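Local coordinates for protein BugD (Bordetella pertussis Tohama I, PDB 2F5X) that binds aspartic acid as a periplasmic solute receptor, probably delivering it to a transporter, at residues 17-22 / 75-80; 21-26 / 52-57; 80-85 / 236-241. All blocks are in the same frame, centred on the assembly; numbering follows the deposited sequence.

Contact 1: 17-22 / 75-80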
# COMPACT_ATOMS: atom_id res chain seq x y z
N ARG A 17 -13.99 -18.08 17.47
CA ARG A 17 -14.29 -16.69 17.83
C ARG A 17 -13.76 -15.79 16.71
O ARG A 17 -13.02 -16.26 15.83
CB ARG A 17 -13.66 -16.33 19.19
CG ARG A 17 -12.15 -16.32 19.23
CD ARG A 17 -11.56 -16.25 20.63
NE ARG A 17 -10.11 -16.07 20.62
CZ ARG A 17 -9.23 -17.02 20.94
NH1 ARG A 17 -9.63 -18.23 21.30
NH2 ARG A 17 -7.93 -16.75 20.89
N PRO A 18 -14.14 -14.51 16.71
CA PRO A 18 -13.69 -13.59 15.65
C PRO A 18 -12.16 -13.53 15.46
O PRO A 18 -11.40 -13.69 16.42
CB PRO A 18 -14.24 -12.24 16.10
CG PRO A 18 -15.47 -12.62 16.88
CD PRO A 18 -15.04 -13.83 17.66
N VAL A 19 -11.76 -13.34 14.21
CA VAL A 19 -10.35 -13.23 13.83
C VAL A 19 -10.01 -11.76 13.66
O VAL A 19 -10.70 -11.03 12.93
CB VAL A 19 -10.08 -13.98 12.51
CG1 VAL A 19 -8.65 -13.74 12.01
CG2 VAL A 19 -10.34 -15.47 12.69
N ASN A 20 -8.95 -11.32 14.33
CA ASN A 20 -8.48 -9.93 14.20
C ASN A 20 -7.54 -9.79 13.03
O ASN A 20 -6.55 -10.53 12.93
CB ASN A 20 -7.78 -9.47 15.48
CG ASN A 20 -8.70 -9.46 16.69
OD1 ASN A 20 -8.33 -9.94 17.77
ND2 ASN A 20 -9.90 -8.91 16.52
N MSE A 21 -7.86 -8.84 12.15
CA MSE A 21 -7.02 -8.54 10.99
C MSE A 21 -6.38 -7.18 11.22
O MSE A 21 -7.07 -6.15 11.26
CB MSE A 21 -7.86 -8.54 9.72
CG MSE A 21 -7.26 -7.74 8.56
SE MSE A 21 -8.22 -8.01 6.89
CE MSE A 21 -7.64 -9.64 6.81
N VAL A 22 -5.07 -7.17 11.41
CA VAL A 22 -4.34 -5.93 11.65
C VAL A 22 -3.97 -5.26 10.33
O VAL A 22 -3.36 -5.88 9.45
CB VAL A 22 -3.07 -6.21 12.50
CG1 VAL A 22 -2.17 -4.95 12.63
CG2 VAL A 22 -3.46 -6.79 13.87
N TYR A 75 -5.90 -16.24 15.35
CA TYR A 75 -6.83 -15.16 15.72
C TYR A 75 -6.23 -13.76 15.55
O TYR A 75 -6.92 -12.77 15.76
CB TYR A 75 -7.42 -15.39 17.11
CG TYR A 75 -8.23 -16.67 17.15
CD1 TYR A 75 -9.50 -16.74 16.56
CD2 TYR A 75 -7.71 -17.83 17.73
CE1 TYR A 75 -10.24 -17.93 16.58
CE2 TYR A 75 -8.44 -19.01 17.75
CZ TYR A 75 -9.70 -19.06 17.17
OH TYR A 75 -10.41 -20.23 17.19
N SER A 76 -4.96 -13.71 15.17
CA SER A 76 -4.32 -12.46 14.76
C SER A 76 -3.66 -12.66 13.41
O SER A 76 -2.74 -13.48 13.27
CB SER A 76 -3.28 -12.00 15.78
OG SER A 76 -3.87 -11.84 17.05
N ILE A 77 -4.13 -11.92 12.41
CA ILE A 77 -3.55 -11.99 11.08
C ILE A 77 -3.20 -10.59 10.58
O ILE A 77 -3.71 -9.59 11.11
CB ILE A 77 -4.46 -12.76 10.08
CG1 ILE A 77 -5.79 -12.02 9.86
CG2 ILE A 77 -4.69 -14.18 10.57
CD1 ILE A 77 -6.72 -12.70 8.84
N LEU A 78 -2.32 -10.53 9.58
CA LEU A 78 -1.83 -9.26 9.08
C LEU A 78 -2.30 -9.05 7.65
O LEU A 78 -2.16 -9.94 6.83
CB LEU A 78 -0.30 -9.26 9.12
CG LEU A 78 0.42 -8.04 8.53
CD1 LEU A 78 0.19 -6.83 9.42
CD2 LEU A 78 1.91 -8.35 8.36
N LEU A 79 -2.85 -7.87 7.37
CA LEU A 79 -3.02 -7.45 5.98
C LEU A 79 -2.07 -6.29 5.75
O LEU A 79 -2.22 -5.23 6.35
CB LEU A 79 -4.47 -7.04 5.66
CG LEU A 79 -4.60 -6.64 4.18
CD1 LEU A 79 -4.68 -7.87 3.24
CD2 LEU A 79 -5.76 -5.70 3.96
N MSE A 80 -1.08 -6.51 4.90
CA MSE A 80 -0.05 -5.52 4.68
C MSE A 80 0.36 -5.52 3.21
O MSE A 80 0.20 -6.52 2.52
CB MSE A 80 1.16 -5.81 5.60
CG MSE A 80 2.31 -4.78 5.55
SE MSE A 80 1.76 -2.92 5.77
CE MSE A 80 3.49 -2.09 5.32
O HOH W 1 -6.48 -12.14 18.75
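R17 lays its guanidinium flat on the ring of Y75, the two planes 23° apart, in a cation-pi stack with CZ 3.9 Å from the ring centroid and displaced toward the rim. The chain is extended from CG to NE, which sets NE near Y75 CG, while R17 CG touches CE1. The Y75 hydroxyl is bonded elsewhere, to the backbone N of E16. Next, P18 offers its carbonyl O obliquely to Y75 CD1. V19 splits its methyls, CG2 near Y75 CD1 and CG1 against I77 CD1 at 3.9 Å. At N20 the parallel strand pairing begins: N20 N donates to Y75 O (2.9 Å), and N20 O accepts from I77 N. A water joins N20 OD1 to S76 OG, with a weaker bond to Y75 O. On the opposite face from N20, M21 is bent at chi3 (-70°) and sets CE 3.8 Å from I77 CD1, while its SE lies against L79 CB. V22 closes the ladder, V22 N donating to I77 O and V22 O accepting from L79 N at 2.9 Å. In the wider sheet, strand 50-54 flanks 19-23 in parallel, whereas strand 236-244 runs antiparallel beyond 76-81, and helix 30-46 packs on the face that bears V19, M21 and L79.

Contact 2: 21-26 / 52-57. With ASP (aspartic acid), chain D.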
# COMPACT_ATOMS: atom_id res chain seq x y z
N MSE A 21 -7.86 -8.84 12.15
CA MSE A 21 -7.02 -8.54 10.99
C MSE A 21 -6.38 -7.18 11.22
O MSE A 21 -7.07 -6.15 11.26
CB MSE A 21 -7.86 -8.54 9.72
CG MSE A 21 -7.26 -7.74 8.56
SE MSE A 21 -8.22 -8.01 6.89
CE MSE A 21 -7.64 -9.64 6.81
N VAL A 22 -5.07 -7.17 11.41
CA VAL A 22 -4.34 -5.93 11.65
C VAL A 22 -3.97 -5.26 10.33
O VAL A 22 -3.36 -5.88 9.45
CB VAL A 22 -3.07 -6.21 12.50
CG1 VAL A 22 -2.17 -4.95 12.63
CG2 VAL A 22 -3.46 -6.79 13.87
N VAL A 23 -4.34 -3.99 10.23
CA VAL A 23 -3.95 -3.11 9.12
C VAL A 23 -2.99 -2.08 9.73
O VAL A 23 -3.41 -1.31 10.59
CB VAL A 23 -5.20 -2.40 8.56
CG1 VAL A 23 -4.82 -1.26 7.60
CG2 VAL A 23 -6.10 -3.40 7.85
N PRO A 24 -1.71 -2.10 9.36
CA PRO A 24 -0.72 -1.19 9.97
C PRO A 24 -0.81 0.30 9.60
O PRO A 24 0.22 0.98 9.55
CB PRO A 24 0.61 -1.78 9.50
CG PRO A 24 0.27 -3.26 9.20
CD PRO A 24 -1.06 -3.07 8.46
N PHE A 25 -2.02 0.80 9.38
CA PHE A 25 -2.24 2.19 9.00
C PHE A 25 -3.56 2.69 9.52
O PHE A 25 -4.45 1.91 9.88
CB PHE A 25 -2.22 2.34 7.47
CG PHE A 25 -0.90 2.01 6.86
CD1 PHE A 25 0.16 2.91 6.92
CD2 PHE A 25 -0.70 0.78 6.24
CE1 PHE A 25 1.40 2.60 6.38
CE2 PHE A 25 0.54 0.46 5.68
CZ PHE A 25 1.59 1.37 5.75
N ALA A 26 -3.70 4.02 9.54
CA ALA A 26 -4.91 4.67 10.03
C ALA A 26 -6.15 4.20 9.29
O ALA A 26 -6.11 3.94 8.08
CB ALA A 26 -4.75 6.18 9.91
N VAL A 52 -11.36 -5.78 11.81
CA VAL A 52 -10.21 -4.99 11.37
C VAL A 52 -9.70 -4.13 12.53
O VAL A 52 -10.47 -3.45 13.21
CB VAL A 52 -10.54 -4.13 10.12
CG1 VAL A 52 -9.39 -3.17 9.79
CG2 VAL A 52 -10.85 -5.03 8.92
N GLU A 53 -8.38 -4.18 12.76
CA GLU A 53 -7.74 -3.34 13.76
C GLU A 53 -6.70 -2.48 13.07
O GLU A 53 -5.88 -2.98 12.30
CB GLU A 53 -7.09 -4.20 14.85
CG GLU A 53 -8.10 -5.06 15.61
CD GLU A 53 -7.49 -5.89 16.72
OE1 GLU A 53 -6.26 -6.14 16.71
OE2 GLU A 53 -8.26 -6.32 17.61
N ASN A 54 -6.74 -1.18 13.34
CA ASN A 54 -5.80 -0.26 12.70
C ASN A 54 -4.67 0.08 13.65
O ASN A 54 -4.91 0.55 14.75
CB ASN A 54 -6.54 1.00 12.24
CG ASN A 54 -7.59 0.69 11.21
OD1 ASN A 54 -8.77 0.53 11.54
ND2 ASN A 54 -7.17 0.59 9.96
N LYS A 55 -3.44 -0.20 13.23
CA LYS A 55 -2.29 0.02 14.09
C LYS A 55 -1.20 0.76 13.32
O LYS A 55 -0.26 0.15 12.81
CB LYS A 55 -1.77 -1.31 14.66
CG LYS A 55 -2.79 -2.05 15.54
CD LYS A 55 -3.12 -1.26 16.83
CE LYS A 55 -4.51 -1.61 17.39
NZ LYS A 55 -5.56 -0.54 17.17
N GLY A 56 -1.35 2.07 13.24
CA GLY A 56 -0.44 2.90 12.47
C GLY A 56 0.84 3.24 13.21
O GLY A 56 0.91 3.12 14.45
N GLY A 57 1.85 3.65 12.45
CA GLY A 57 3.12 4.09 12.99
C GLY A 57 4.29 3.53 12.20
O GLY A 57 4.22 2.39 11.73
N ASP D . -1.41 1.90 2.47
CA ASP D . -1.23 2.95 3.52
C ASP D . -2.53 3.25 4.24
O ASP D . -2.70 4.35 4.81
CB ASP D . -0.67 4.22 2.90
CG ASP D . 0.73 4.04 2.38
OD1 ASP D . 1.20 4.95 1.66
OD2 ASP D . 1.43 3.03 2.64
OXT ASP D . -3.41 2.39 4.24
O HOH W 2 1.47 3.54 9.75
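From M21 to V23 the backbone pairs in parallel with V52 to N54, the short strand axes 4.6 Å apart at closest and turned by 31°. These are neighbouring strands of a beta-alpha-beta unit whose crossover is helix 30-46. E53 N donates to M21 O, V23 N to E53 O at 2.8 Å, and K55 N to V23 O, so that E53 bonds through both its N and its O. On the face toward the crossover helix, V23 CG2 meets V52 CG1 at 3.8 Å. V23 CG1, anti to the backbone N (chi1 168°), lies beside N54 ND2, the two side chains pointing the same way. The N54 amide reaches past the strand end: ND2 donates to F25 O at 3.0 Å and also to D32 OD1, while OD1 accepts from R36 of helix 30-46. Three groups therefore hold the amide's rotation, and it ties the loop after V23 to the helix. On the other face V22 CG2 stands 4.0 Å from E53 OE1, and its CG1 touches CB and CG of K55. The K55 chain is bent at chi2 (-65°) and again at chi4, and NZ donates to N54 O from above the carbonyl plane. Beyond the pairing, P24 makes CA-H...O contacts with K55 and G56: P24 CA meets K55 O, and G56 CA lies 3.6 Å from P24 O. A water bridges P24 O and G57 N. F25 turns away from the 52-57 segment into the pocket, where the bound aspartic acid lies over one face of its ring: ligand CA is 3.4 Å above the plane, over its centre, and ligand C is 3.3 Å from F25 CG.

Contact 3: 80-85 / 236-241. With ASP (aspartic acid), chain D.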
# COMPACT_ATOMS: atom_id res chain seq x y z
N MSE A 80 -1.08 -6.51 4.90
CA MSE A 80 -0.05 -5.52 4.68
C MSE A 80 0.36 -5.52 3.21
O MSE A 80 0.20 -6.52 2.52
CB MSE A 80 1.16 -5.81 5.60
CG MSE A 80 2.31 -4.78 5.55
SE MSE A 80 1.76 -2.92 5.77
CE MSE A 80 3.49 -2.09 5.32
N HIS A 81 0.88 -4.39 2.75
CA HIS A 81 1.25 -4.21 1.36
C HIS A 81 2.75 -4.30 1.12
O HIS A 81 3.50 -4.71 2.02
CB HIS A 81 0.63 -2.92 0.80
CG HIS A 81 1.08 -1.67 1.49
ND1 HIS A 81 2.41 -1.38 1.74
CD2 HIS A 81 0.37 -0.60 1.93
CE1 HIS A 81 2.50 -0.19 2.31
NE2 HIS A 81 1.28 0.30 2.44
N ALA A 82 3.18 -3.93 -0.09
CA ALA A 82 4.58 -4.02 -0.51
C ALA A 82 5.58 -3.35 0.44
O ALA A 82 6.78 -3.65 0.41
CB ALA A 82 4.74 -3.44 -1.93
N GLY A 83 5.09 -2.44 1.28
CA GLY A 83 5.92 -1.84 2.33
C GLY A 83 6.54 -2.89 3.24
O GLY A 83 7.60 -2.66 3.83
N PHE A 84 5.87 -4.04 3.36
CA PHE A 84 6.42 -5.20 4.05
C PHE A 84 7.81 -5.53 3.51
O PHE A 84 8.69 -5.92 4.27
CB PHE A 84 5.49 -6.40 3.82
CG PHE A 84 5.88 -7.66 4.54
CD1 PHE A 84 5.27 -8.00 5.75
CD2 PHE A 84 6.81 -8.54 3.98
CE1 PHE A 84 5.61 -9.20 6.40
CE2 PHE A 84 7.16 -9.73 4.63
CZ PHE A 84 6.56 -10.06 5.84
N SER A 85 7.98 -5.35 2.20
CA SER A 85 9.23 -5.68 1.51
C SER A 85 10.23 -4.52 1.42
O SER A 85 11.42 -4.76 1.17
CB SER A 85 8.96 -6.28 0.12
OG SER A 85 8.52 -5.30 -0.81
N GLY A 236 3.45 -0.92 -8.39
CA GLY A 236 2.21 -1.60 -8.09
C GLY A 236 2.24 -2.09 -6.65
O GLY A 236 3.13 -2.87 -6.26
N ILE A 237 1.29 -1.62 -5.85
CA ILE A 237 1.30 -1.94 -4.43
C ILE A 237 0.52 -3.23 -4.20
O ILE A 237 -0.70 -3.21 -3.99
CB ILE A 237 0.77 -0.74 -3.62
CG1 ILE A 237 1.65 0.50 -3.86
CG2 ILE A 237 0.70 -1.06 -2.11
CD1 ILE A 237 3.14 0.34 -3.51
N TRP A 238 1.23 -4.35 -4.28
CA TRP A 238 0.63 -5.63 -3.97
C TRP A 238 0.38 -5.69 -2.47
O TRP A 238 1.06 -5.01 -1.68
CB TRP A 238 1.51 -6.81 -4.42
CG TRP A 238 2.92 -6.75 -3.90
CD1 TRP A 238 4.01 -6.20 -4.52
CD2 TRP A 238 3.40 -7.28 -2.65
NE1 TRP A 238 5.13 -6.35 -3.73
CE2 TRP A 238 4.79 -7.02 -2.58
CE3 TRP A 238 2.79 -7.97 -1.59
CZ2 TRP A 238 5.58 -7.41 -1.49
CZ3 TRP A 238 3.57 -8.37 -0.49
CH2 TRP A 238 4.95 -8.07 -0.46
N HIS A 239 -0.63 -6.47 -2.09
CA HIS A 239 -1.00 -6.68 -0.70
C HIS A 239 -0.97 -8.19 -0.43
O HIS A 239 -1.33 -8.99 -1.30
CB HIS A 239 -2.44 -6.19 -0.44
CG HIS A 239 -2.57 -4.70 -0.31
ND1 HIS A 239 -2.19 -3.81 -1.29
CD2 HIS A 239 -3.10 -3.95 0.69
CE1 HIS A 239 -2.46 -2.58 -0.90
NE2 HIS A 239 -3.01 -2.63 0.31
N GLY A 240 -0.55 -8.56 0.78
CA GLY A 240 -0.52 -9.95 1.21
C GLY A 240 -1.21 -10.13 2.55
O GLY A 240 -1.48 -9.17 3.26
N MSE A 241 -1.48 -11.39 2.89
CA MSE A 241 -2.05 -11.73 4.18
C MSE A 241 -1.12 -12.76 4.82
O MSE A 241 -0.70 -13.70 4.15
CB MSE A 241 -3.46 -12.31 4.01
CG MSE A 241 -4.08 -12.77 5.31
SE MSE A 241 -5.87 -13.42 5.01
CE MSE A 241 -6.66 -11.81 4.61
N ASP D . -1.41 1.90 2.47
CA ASP D . -1.23 2.95 3.52
C ASP D . -2.53 3.25 4.24
O ASP D . -2.70 4.35 4.81
CB ASP D . -0.67 4.22 2.90
CG ASP D . 0.73 4.04 2.38
OD1 ASP D . 1.20 4.95 1.66
OD2 ASP D . 1.43 3.03 2.64
OXT ASP D . -3.41 2.39 4.24
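The H239 imidazole carries H81 CB over the centre of one face, 3.5 Å from the ring centroid, with I237 O in its plane at the edge as acceptor for ND1. This is an antiparallel strand pair, 76-81 with 236-244, at the point where strand 76-81 leads into a short helix. The H81 ring turns its edge to the H239 face, a T-shaped pair with planes at 74°. W238 takes A82 over one face, CB 3.7 Å from the centroid of the five-membered ring in a CH-pi contact. M80 and G240 form the hydrogen-bonded pair, G240 N donating to M80 O at 2.8 Å and M80 N making a longer bond to G240 O. H81 and H239 follow as a non-hydrogen-bonded pair, their CA atoms only 3.9 Å apart; the bond from A82 N to W238 O beyond them is weak. CG of H81 lies between the backbone N and the carbonyl carbon (chi1 61°), alongside I237, whose CG2 reaches H81 CB at 3.5 Å. S85 OG donates to A82 O on a lone pair, sharing that oxygen with S85 N, and also approaches W238 CZ2. The polar ends find partners outside the two segments: W238 NE1 donates to Q296 of helix 286-306, and H239 NE2 is bonded to T31 OG1, itself a ligand-binding group. Both ring nitrogens of H81 are engaged. ND1 accepts the capping bond from G83 N in the ring plane at 2.9 Å, which leaves NE2 as the donor, and NE2 gives its hydrogen to the bound aspartic acid at OD2, 2.7 Å away.

The three contacts lie in one sheet. Strand 19-23 is shared by contacts 1 and 2, whose centres are about 10 Å apart and which have M21 and V22 in common; strand 76-81 joins contact 1 to contact 3 through M80, their centres about 16 Å apart. P24 of contact 2 packs on that same residue, its CG 3.8 Å from M80 SE. Contacts 2 and 3 both touch the bound aspartic acid, and F25 CE2 packs 3.3 Å from H81 NE2. Contact 1 stands back from the pocket, the L79 side chain being about 8 Å from the ligand. S151, A150, T174 and Q192 complete the ligand's hydrogen bonds together with T31 and H81.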